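Local coordinates for protein phosphoacetylglucosamine mutase (Aspergillus lentulus, PDB 5O9X) that catalyses the interconversion of N-acetylglucosamine 6-phosphate and N-acetylglucosamine 1-phosphate, as a member of the phosphoglucomutase/phosphomannomutase family, at residues 257-262 / 289-294; 303-308 / 379-384. The protein carries 1 engineered substitution. All blocks are in the same frame, centred on the assembly; numbering follows the deposited sequence.

Contact 1 of 2, residues 257-262 / 289-294; sequences CGADYV and RILYYF. Unlike the reference sequence in segment 289-294: Leu291 (reference Val). With G16 (1,6-di-O-phosphono-alpha-D-glucopyranose), chain B.
The side chains of Asp260 and Arg289 lie side by side, pointing the same way, and supply the polar link between segments 257-262 and 289-294, with Arg289 just ahead of the strand. Asp260 OD1 and Arg289 NH1 form a salt bridge at 3.4 Å. Its hydrogen bond is weak, and the carboxylate and guanidinium planes are turned 76° apart. Asp260 CG stands anti to the backbone N (chi1 -180°), 4.0 Å from Arg289 NH1.

The other two guanidinium nitrogens serve the 1-phosphate of the bound glucose bisphosphate. Arg289 NE donates to O3X of G16 at 3.0 Å, and NH2 donates almost straight to the ester oxygen O1 of G16 at 3.2 Å, with O1 in the guanidinium plane. An extended chain from CG to NE carries this reach.

Behind the charges the contact is apolar. Ala259 CB rests 4.0 Å from Arg289 CB; so small a side chain lets the helix come close to the strand. Ala259 and Val262 also pack on Leu291, which replaces the reference valine and whose branches are doubtfully placed. Val262 CG1 approaches Tyr293 CD2 at 3.8 Å, where valine and tyrosine cross at about a right angle. Tyr293 OH bonds to Ser282.

So weak a bond suggests that Asp260 steadies the arginine and offsets part of its charge, while NE and NH2 hold the phosphate.

Contact 2 of 2, residues 303-308 / 379-384; sequences LLDGDR and FEANGH. With G16 (1,6-di-O-phosphono-alpha-D-glucopyranose), chain B.
Asp305 presses its CB against the carbonyl oxygen of Ala381, 3.3 Å away, where the loop 379-384 meets the start of helix 306-324. Farther out, CG still lies near that oxygen, set between the backbone N and the carbonyl carbon (chi1 68°). From there OD1 accepts weak bonds from Asp307 N and Arg308 N, capping the helix, an N-cap role that aspartate suits well. OD2 passes Ala381 CB at 3.9 Å and ends in a salt bridge with Lys263.

The backbone closes the contact. Gly306 N donates to Ala381 O at 2.9 Å, coming from 46° out of the carbonyl plane. Gly306 CA sends a nearly straight C-H...O contact to Glu380 O at 3.3 Å; a CB here would collide with that oxygen, which explains the glycine. Asp307 OD2 sits 3.3 Å from Ala381 CB, while OD1 bonds to Gln336 and shares a water with Phe379 O.

The type I turn from Glu380 to Gly383 carries Glu380 and Asn382 to G16. Glu380 takes the sugar hydroxyls, O3 on OE1 and O4 on OE2, the latter at 2.8 Å, and Asn382 ND2 adds a weak bond to O4. His384, the residue after the turn, is tied to it by an Asx turn onto Asn382 OD1, and its NE2 reaches phosphate O3X of G16 at 2.7 Å. A glutamate that clasps two adjacent hydroxyls from such a turn is the hallmark of the domain III sugar-binding loop in alpha-D-phosphohexomutases.

In the fold
The two contacts lie with their centres about 9 Å apart and follow one another along the chain, contact 1 closing before contact 2 opens. They share the five-stranded sheet in which strands 290-295 and 301-304 are antiparallel neighbours; Tyr292 O and Leu304 N, 2.7 Å apart, probably hydrogen-bond across that pair. Contact 2 then ties the end of this sheet to the loop between strands 375-379 and 385-389 of the four-stranded sheet. A second probable backbone bond joins Ile290 N to Gly383 O, and Arg289 packs on His384. Segments assigned to the domain II and domain III families thus meet side by side at one ligand: Arg289 and His384 both reach the 1-phosphate, and Glu380 and Asn382 hold the sugar.

Contact 1 of 2, residues 257-262 / 289-294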
loop_
_atom_site.group_PDB
_atom_site.type_symbol
_atom_site.label_atom_id
_atom_site.label_comp_id
_atom_site.label_asym_id
_atom_site.label_seq_id
_atom_site.Cartn_x
_atom_site.Cartn_y
_atom_site.Cartn_z
ATOM N N CYS A 257 15.540 7.794 5.503
ATOM C CA CYS A 257 14.422 7.704 6.472
ATOM C C CYS A 257 13.201 7.173 5.690
ATOM O O CYS A 257 13.269 7.018 4.438
ATOM C CB CYS A 257 14.057 9.052 7.140
ATOM S SG CYS A 257 13.495 10.323 5.964
ATOM N N GLY A 258 12.118 6.900 6.416
ATOM C CA GLY A 258 10.895 6.372 5.740
ATOM C C GLY A 258 10.868 4.835 5.950
ATOM O O GLY A 258 11.889 4.215 6.189
ATOM N N ALA A 259 9.693 4.242 5.779
ATOM C CA ALA A 259 9.450 2.796 6.113
ATOM C C ALA A 259 10.336 1.976 5.224
ATOM O O ALA A 259 10.761 0.938 5.613
ATOM C CB ALA A 259 7.981 2.433 5.817
ATOM N N ASP A 260 10.541 2.378 3.968
ATOM C CA ASP A 260 11.345 1.462 3.081
ATOM C C ASP A 260 12.843 1.371 3.501
ATOM O O ASP A 260 13.473 0.312 3.568
ATOM C CB ASP A 260 11.256 1.940 1.608
ATOM C CG ASP A 260 12.059 1.024 0.703
ATOM O OD1 ASP A 260 11.698 -0.183 0.611
ATOM O OD2 ASP A 260 13.108 1.489 0.147
ATOM N N TYR A 261 13.393 2.522 3.928
ATOM C CA TYR A 261 14.727 2.552 4.478
ATOM C C TYR A 261 14.785 1.630 5.744
ATOM O O TYR A 261 15.684 0.776 5.861
ATOM C CB TYR A 261 15.155 4.026 4.830
ATOM C CG TYR A 261 16.550 4.062 5.514
ATOM C CD1 TYR A 261 17.726 4.321 4.752
ATOM C CD2 TYR A 261 16.676 3.848 6.877
ATOM C CE1 TYR A 261 19.004 4.374 5.338
ATOM C CE2 TYR A 261 17.941 3.824 7.464
ATOM C CZ TYR A 261 19.083 4.126 6.678
ATOM O OH TYR A 261 20.304 4.122 7.299
ATOM N N VAL A 262 13.850 1.798 6.685
ATOM C CA VAL A 262 13.911 1.055 7.937
ATOM C C VAL A 262 13.804 -0.460 7.670
ATOM O O VAL A 262 14.548 -1.271 8.235
ATOM C CB VAL A 262 12.822 1.584 8.881
ATOM C CG1 VAL A 262 12.729 0.736 10.164
ATOM C CG2 VAL A 262 13.207 3.026 9.348
ATOM N N ARG A 289 2.593 3.127 3.617
ATOM C CA ARG A 289 3.249 2.024 4.361
ATOM C C ARG A 289 3.501 2.545 5.758
ATOM O O ARG A 289 3.853 3.731 5.921
ATOM C CB ARG A 289 4.631 1.717 3.767
ATOM C CG ARG A 289 4.571 1.128 2.369
ATOM C CD ARG A 289 6.020 0.806 1.956
ATOM N NE ARG A 289 6.070 0.405 0.533
ATOM C CZ ARG A 289 7.148 -0.127 -0.030
ATOM N NH1 ARG A 289 8.251 -0.287 0.690
ATOM N NH2 ARG A 289 7.175 -0.418 -1.313
ATOM N N ILE A 290 3.398 1.649 6.751
ATOM C CA ILE A 290 3.895 2.007 8.091
ATOM C C ILE A 290 4.632 0.795 8.689
ATOM O O ILE A 290 4.150 -0.325 8.569
ATOM C CB ILE A 290 2.784 2.458 9.011
ATOM C CG1 ILE A 290 3.363 2.906 10.391
ATOM C CG2 ILE A 290 1.630 1.459 9.058
ATOM C CD1 ILE A 290 2.384 3.705 11.185
ATOM N N LEU A 291 5.793 1.021 9.280
ATOM C CA LEU A 291 6.229 0.127 10.372
ATOM C C LEU A 291 6.654 0.702 11.613
ATOM O O LEU A 291 6.880 1.873 11.676
ATOM C CB LEU A 291 7.278 -0.814 10.030
ATOM C CG LEU A 291 8.389 -0.754 9.173
ATOM C CD1 LEU A 291 7.425 -1.336 8.118
ATOM C CD2 LEU A 291 8.905 0.670 9.210
ATOM N N TYR A 292 6.747 -0.154 12.612
ATOM C CA TYR A 292 7.052 0.287 13.964
ATOM C C TYR A 292 8.401 -0.257 14.335
ATOM O O TYR A 292 8.838 -1.260 13.753
ATOM C CB TYR A 292 5.976 -0.383 14.934
ATOM C CG TYR A 292 4.810 0.585 15.261
ATOM C CD1 TYR A 292 3.769 0.801 14.299
ATOM C CD2 TYR A 292 4.788 1.282 16.483
ATOM C CE1 TYR A 292 2.699 1.693 14.559
ATOM C CE2 TYR A 292 3.696 2.154 16.812
ATOM C CZ TYR A 292 2.673 2.362 15.826
ATOM O OH TYR A 292 1.566 3.156 16.101
ATOM N N TYR A 293 9.036 0.327 15.368
ATOM C CA TYR A 293 10.334 -0.144 15.819
ATOM C C TYR A 293 10.657 0.613 17.096
ATOM O O TYR A 293 10.000 1.608 17.447
ATOM C CB TYR A 293 11.468 0.102 14.769
ATOM C CG TYR A 293 11.476 1.514 14.214
ATOM C CD1 TYR A 293 12.345 2.554 14.772
ATOM C CD2 TYR A 293 10.636 1.829 13.120
ATOM C CE1 TYR A 293 12.330 3.843 14.213
ATOM C CE2 TYR A 293 10.641 3.105 12.558
ATOM C CZ TYR A 293 11.469 4.116 13.129
ATOM O OH TYR A 293 11.454 5.369 12.523
ATOM N N PHE A 294 11.607 0.070 17.853
ATOM C CA PHE A 294 12.079 0.737 19.062
ATOM C C PHE A 294 13.454 0.241 19.390
ATOM O O PHE A 294 13.862 -0.836 18.882
ATOM C CB PHE A 294 11.107 0.445 20.274
ATOM C CG PHE A 294 11.088 -0.972 20.749
ATOM C CD1 PHE A 294 11.520 -1.305 22.070
ATOM C CD2 PHE A 294 10.549 -2.007 19.948
ATOM C CE1 PHE A 294 11.418 -2.613 22.522
ATOM C CE2 PHE A 294 10.484 -3.302 20.406
ATOM C CZ PHE A 294 10.921 -3.639 21.685
HETATM C C1 G16 B . 4.309 -1.022 -4.244
HETATM C C2 G16 B . 3.097 -1.934 -4.087
HETATM C C3 G16 B . 3.361 -2.987 -2.964
HETATM C C4 G16 B . 4.621 -3.810 -3.169
HETATM C C5 G16 B . 5.792 -2.846 -3.311
HETATM C C6 G16 B . 7.073 -3.476 -3.807
HETATM O O1 G16 B . 4.506 -0.299 -3.025
HETATM O O2 G16 B . 1.848 -1.219 -3.838
HETATM O O3 G16 B . 2.218 -3.735 -2.843
HETATM O O4 G16 B . 4.959 -4.737 -2.047
HETATM O O5 G16 B . 5.569 -1.888 -4.373
HETATM O O6 G16 B . 6.778 -4.068 -5.151
HETATM P P G16 B . 7.999 -4.727 -5.993
HETATM O O1P G16 B . 8.743 -5.730 -5.081
HETATM O O2P G16 B . 8.977 -3.590 -6.373
HETATM O O3P G16 B . 7.419 -5.316 -7.296
HETATM P "P'" G16 B . 4.476 1.337 -2.945
HETATM O O1X G16 B . 3.415 1.840 -3.962
HETATM O O2X G16 B . 5.859 1.842 -3.469
HETATM O O3X G16 B . 4.356 1.731 -1.514
#

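Contact 2 of 2, residues 303-308 / 379-384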
loop_
_atom_site.group_PDB
_atom_site.type_symbol
_atom_site.label_atom_id
_atom_site.label_comp_id
_atom_site.label_asym_id
_atom_site.label_seq_id
_atom_site.Cartn_x
_atom_site.Cartn_y
_atom_site.Cartn_z
ATOM N N LEU A 303 12.594 -4.403 15.144
ATOM C CA LEU A 303 11.694 -4.001 14.079
ATOM C C LEU A 303 10.344 -4.655 14.277
ATOM O O LEU A 303 10.283 -5.846 14.556
ATOM C CB LEU A 303 12.268 -4.451 12.689
ATOM C CG LEU A 303 11.353 -4.220 11.457
ATOM C CD1 LEU A 303 11.045 -2.721 11.249
ATOM C CD2 LEU A 303 12.013 -4.952 10.243
ATOM N N LEU A 304 9.260 -3.871 14.108
ATOM C CA LEU A 304 7.909 -4.399 14.164
ATOM C C LEU A 304 7.264 -4.116 12.859
ATOM O O LEU A 304 6.597 -3.089 12.732
ATOM C CB LEU A 304 7.044 -3.875 15.333
ATOM C CG LEU A 304 7.657 -4.204 16.739
ATOM C CD1 LEU A 304 7.283 -3.114 17.799
ATOM C CD2 LEU A 304 7.215 -5.578 17.171
ATOM N N ASP A 305 7.372 -5.071 11.929
ATOM C CA ASP A 305 7.044 -4.732 10.510
ATOM C C ASP A 305 5.586 -5.043 10.142
ATOM O O ASP A 305 4.776 -5.286 11.041
ATOM C CB ASP A 305 8.033 -5.450 9.550
ATOM C CG ASP A 305 7.843 -7.018 9.531
ATOM O OD1 ASP A 305 6.852 -7.595 10.078
ATOM O OD2 ASP A 305 8.694 -7.695 8.899
ATOM N N GLY A 306 5.249 -5.067 8.832
ATOM C CA GLY A 306 3.831 -5.315 8.442
ATOM C C GLY A 306 3.181 -6.566 8.985
ATOM O O GLY A 306 1.973 -6.574 9.337
ATOM N N ASP A 307 3.947 -7.663 9.039
ATOM C CA ASP A 307 3.367 -8.900 9.602
ATOM C C ASP A 307 3.153 -8.849 11.079
ATOM O O ASP A 307 2.255 -9.509 11.612
ATOM C CB ASP A 307 4.239 -10.068 9.223
ATOM C CG ASP A 307 4.220 -10.254 7.727
ATOM O OD1 ASP A 307 3.149 -10.624 7.166
ATOM O OD2 ASP A 307 5.251 -9.954 7.078
ATOM N N ARG A 308 3.960 -8.060 11.774
ATOM C CA ARG A 308 3.676 -7.780 13.198
ATOM C C ARG A 308 2.380 -7.019 13.387
ATOM O O ARG A 308 1.685 -7.299 14.361
ATOM C CB ARG A 308 4.760 -6.908 13.906
ATOM C CG ARG A 308 6.050 -7.652 13.967
ATOM C CD ARG A 308 5.965 -8.587 15.200
ATOM N NE ARG A 308 7.233 -9.265 15.258
ATOM C CZ ARG A 308 7.699 -10.009 16.242
ATOM N NH1 ARG A 308 6.918 -10.294 17.300
ATOM N NH2 ARG A 308 8.935 -10.520 16.124
ATOM N N PHE A 379 -1.460 -7.763 5.271
ATOM C CA PHE A 379 -0.301 -6.836 5.267
ATOM C C PHE A 379 0.848 -7.413 4.440
ATOM O O PHE A 379 1.017 -8.627 4.479
ATOM C CB PHE A 379 0.145 -6.504 6.715
ATOM C CG PHE A 379 -0.722 -5.469 7.388
ATOM C CD1 PHE A 379 -0.301 -4.164 7.483
ATOM C CD2 PHE A 379 -1.995 -5.832 7.908
ATOM C CE1 PHE A 379 -1.101 -3.179 8.077
ATOM C CE2 PHE A 379 -2.831 -4.866 8.495
ATOM C CZ PHE A 379 -2.338 -3.540 8.588
ATOM N N GLU A 380 1.664 -6.571 3.788
ATOM C CA GLU A 380 2.935 -6.986 3.294
ATOM C C GLU A 380 3.916 -6.621 4.363
ATOM O O GLU A 380 3.628 -5.676 5.141
ATOM C CB GLU A 380 3.248 -6.245 1.967
ATOM C CG GLU A 380 2.257 -6.720 0.891
ATOM C CD GLU A 380 2.526 -6.045 -0.440
ATOM O OE1 GLU A 380 2.130 -4.872 -0.617
ATOM O OE2 GLU A 380 3.131 -6.678 -1.291
ATOM N N ALA A 381 5.041 -7.351 4.444
ATOM C CA ALA A 381 6.072 -7.072 5.448
ATOM C C ALA A 381 6.513 -5.613 5.418
ATOM O O ALA A 381 6.925 -5.076 6.450
ATOM C CB ALA A 381 7.296 -8.068 5.228
ATOM N N ASN A 382 6.510 -4.992 4.220
ATOM C CA ASN A 382 6.999 -3.619 4.052
ATOM C C ASN A 382 6.049 -2.598 4.712
ATOM O O ASN A 382 6.337 -1.390 4.701
ATOM C CB ASN A 382 7.158 -3.269 2.523
ATOM C CG ASN A 382 5.840 -3.317 1.742
ATOM O OD1 ASN A 382 4.785 -3.078 2.289
ATOM N ND2 ASN A 382 5.914 -3.601 0.439
ATOM N N GLY A 383 4.876 -3.064 5.202
ATOM C CA GLY A 383 3.953 -2.160 5.964
ATOM C C GLY A 383 2.738 -1.639 5.200
ATOM O O GLY A 383 1.940 -0.881 5.738
ATOM N N HIS A 384 2.537 -2.100 3.981
ATOM C CA HIS A 384 1.205 -1.962 3.355
ATOM C C HIS A 384 0.205 -2.879 3.964
ATOM O O HIS A 384 0.532 -4.035 4.316
ATOM C CB HIS A 384 1.309 -2.417 1.895
ATOM C CG HIS A 384 1.561 -1.299 0.964
ATOM N ND1 HIS A 384 0.558 -0.398 0.591
ATOM C CD2 HIS A 384 2.694 -0.896 0.343
ATOM C CE1 HIS A 384 1.073 0.468 -0.283
ATOM N NE2 HIS A 384 2.363 0.191 -0.446
HETATM C C1 G16 B . 4.309 -1.022 -4.244
HETATM C C2 G16 B . 3.097 -1.934 -4.087
HETATM C C3 G16 B . 3.361 -2.987 -2.964
HETATM C C4 G16 B . 4.621 -3.810 -3.169
HETATM C C5 G16 B . 5.792 -2.846 -3.311
HETATM C C6 G16 B . 7.073 -3.476 -3.807
HETATM O O1 G16 B . 4.506 -0.299 -3.025
HETATM O O2 G16 B . 1.848 -1.219 -3.838
HETATM O O3 G16 B . 2.218 -3.735 -2.843
HETATM O O4 G16 B . 4.959 -4.737 -2.047
HETATM O O5 G16 B . 5.569 -1.888 -4.373
HETATM O O6 G16 B . 6.778 -4.068 -5.151
HETATM P P G16 B . 7.999 -4.727 -5.993
HETATM O O1P G16 B . 8.743 -5.730 -5.081
HETATM O O2P G16 B . 8.977 -3.590 -6.373
HETATM O O3P G16 B . 7.419 -5.316 -7.296
HETATM P "P'" G16 B . 4.476 1.337 -2.945
HETATM O O1X G16 B . 3.415 1.840 -3.962
HETATM O O2X G16 B . 5.859 1.842 -3.469
HETATM O O3X G16 B . 4.356 1.731 -1.514
HETATM O O HOH W 1 2.895 -10.612 4.645
#